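Pilus assembly protein PILC (Thermus thermophilus, PDB 2WHN) probably controls type IV pilus assembly and disassembly at the inner membrane and interacts with the ATPase PilB; this chain is its N-terminal domain. Local coordinates at residues Arg8-Lys13 with Thr43-Phe48. Residues are numbered along the deposited sequence; the frame is centred on the assembly and turned at random.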
# COMPACT_ATOMS: atom_id res chain seq x y z
N ARG A 8 8.44 -15.31 -5.35
CA ARG A 8 7.79 -14.24 -6.10
C ARG A 8 7.26 -13.17 -5.15
O ARG A 8 6.34 -13.43 -4.37
CB ARG A 8 6.64 -14.79 -6.94
CG ARG A 8 7.01 -15.93 -7.87
CD ARG A 8 5.80 -16.39 -8.67
NE ARG A 8 6.17 -17.05 -9.92
CZ ARG A 8 5.45 -17.00 -11.03
NH1 ARG A 8 4.33 -16.30 -11.06
NH2 ARG A 8 5.86 -17.64 -12.12
N GLY A 9 7.86 -11.98 -5.20
CA GLY A 9 7.40 -10.86 -4.39
C GLY A 9 6.36 -10.02 -5.11
O GLY A 9 5.99 -10.32 -6.24
N PRO A 10 5.89 -8.94 -4.45
CA PRO A 10 4.85 -8.09 -5.03
C PRO A 10 5.25 -7.54 -6.40
O PRO A 10 6.38 -7.10 -6.58
CB PRO A 10 4.74 -6.95 -4.02
CG PRO A 10 5.30 -7.49 -2.74
CD PRO A 10 6.36 -8.46 -3.14
N GLY A 11 4.33 -7.56 -7.34
CA GLY A 11 4.56 -6.96 -8.64
C GLY A 11 3.82 -5.64 -8.81
O GLY A 11 3.21 -5.13 -7.86
N LEU A 12 3.92 -5.07 -10.00
CA LEU A 12 3.16 -3.88 -10.35
C LEU A 12 1.67 -4.12 -10.15
O LEU A 12 0.96 -3.26 -9.63
CB LEU A 12 3.44 -3.47 -11.80
CG LEU A 12 2.59 -2.31 -12.34
CD1 LEU A 12 2.82 -1.05 -11.53
CD2 LEU A 12 2.88 -2.06 -13.82
N LYS A 13 1.19 -5.27 -10.61
CA LYS A 13 -0.21 -5.62 -10.47
C LYS A 13 -0.62 -5.61 -9.00
O LYS A 13 -1.59 -4.96 -8.62
CB LYS A 13 -0.52 -6.98 -11.10
CG LYS A 13 -1.99 -7.17 -11.43
CD LYS A 13 -2.28 -8.55 -12.00
CE LYS A 13 -1.89 -9.64 -11.00
NZ LYS A 13 -2.29 -9.29 -9.61
N THR A 43 -5.37 -9.78 0.13
CA THR A 43 -4.19 -9.63 -0.71
C THR A 43 -3.67 -10.99 -1.18
O THR A 43 -3.48 -11.90 -0.37
CB THR A 43 -3.08 -8.88 0.04
OG1 THR A 43 -3.55 -7.57 0.38
CG2 THR A 43 -1.84 -8.75 -0.83
N GLU A 44 -3.45 -11.13 -2.49
CA GLU A 44 -3.21 -12.44 -3.09
C GLU A 44 -1.77 -12.91 -2.92
O GLU A 44 -1.52 -14.09 -2.65
CB GLU A 44 -3.58 -12.43 -4.58
CG GLU A 44 -4.06 -13.77 -5.10
CD GLU A 44 -3.51 -14.11 -6.47
OE1 GLU A 44 -3.26 -13.17 -7.26
OE2 GLU A 44 -3.34 -15.31 -6.77
N ASN A 45 -0.82 -12.00 -3.13
CA ASN A 45 0.59 -12.33 -3.01
C ASN A 45 1.03 -12.50 -1.55
O ASN A 45 0.90 -11.58 -0.75
CB ASN A 45 1.44 -11.25 -3.69
CG ASN A 45 2.93 -11.55 -3.62
OD1 ASN A 45 3.47 -12.25 -4.49
ND2 ASN A 45 3.60 -11.02 -2.61
N ARG A 46 1.55 -13.68 -1.22
CA ARG A 46 1.86 -14.02 0.17
C ARG A 46 2.88 -13.07 0.79
O ARG A 46 2.80 -12.74 1.97
CB ARG A 46 2.39 -15.45 0.27
CG ARG A 46 2.65 -15.90 1.70
CD ARG A 46 3.59 -17.09 1.76
NE ARG A 46 4.99 -16.70 1.70
CZ ARG A 46 5.71 -16.29 2.75
NH1 ARG A 46 5.15 -16.22 3.94
NH2 ARG A 46 6.98 -15.96 2.59
N LYS A 47 3.88 -12.69 -0.00
CA LYS A 47 4.92 -11.79 0.46
C LYS A 47 4.39 -10.38 0.68
O LYS A 47 4.78 -9.70 1.63
CB LYS A 47 6.09 -11.78 -0.52
CG LYS A 47 7.38 -11.22 0.07
CD LYS A 47 8.59 -12.05 -0.36
CE LYS A 47 9.78 -11.79 0.55
NZ LYS A 47 10.91 -12.73 0.25
N PHE A 48 3.48 -9.95 -0.19
CA PHE A 48 2.83 -8.66 -0.00
C PHE A 48 1.92 -8.69 1.21
O PHE A 48 1.84 -7.72 1.97
CB PHE A 48 2.04 -8.25 -1.25
CG PHE A 48 1.80 -6.76 -1.35
CD1 PHE A 48 2.60 -5.87 -0.65
CD2 PHE A 48 0.83 -6.26 -2.19
CE1 PHE A 48 2.39 -4.50 -0.75
CE2 PHE A 48 0.63 -4.89 -2.32
CZ PHE A 48 1.41 -4.02 -1.60
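Pro10 lies against Phe48, with its ring carbons CB and CG turned to the base of the aromatic side chain. Pro10 CG sits 3.7 Å from Phe48 CB and 3.8 Å from Phe48 CD1, while Pro10 CB lies over one face of the ring, 4.0 Å from Phe48 CG. The two side chains run at a slant to each other. Phe48 CG is anti to the backbone N (chi1 -157°), which sets it 3.8 Å from Pro10 CG. Next to this pair, Lys47 lends only the start of its side chain: its CB is 4.2 Å from Gly9 CA, and the bent chain then carries the amine off toward Glu7, with which it makes a long, weak ion pair.

Asn45 adds a second group to the contact, its CB directed toward residues 8-13 and its side chain crossing Pro10 at about a right angle. Asn45 CG, anti to the backbone N (chi1 -179°), comes within 4.0 Å of both Arg8 O and Pro10 N. Further out, Phe48 meets Phe18 edge-to-face, and Ile74 touches both Pro10 and Phe48. Arg46 reaches back to a salt bridge with Glu7, another link between the residues preceding Arg8 and helix 46-60.

Each segment ends in a helix start: Asn45 is the N-cap of helix 46-60, and Gly11 that of helix 12-28, where its N is hydrogen-bonded to Asp14 OD2. The arrangement joins the starts of two helices near the surface of an all-helical domain of the GSP F family, with a proline-aromatic contact at the junction.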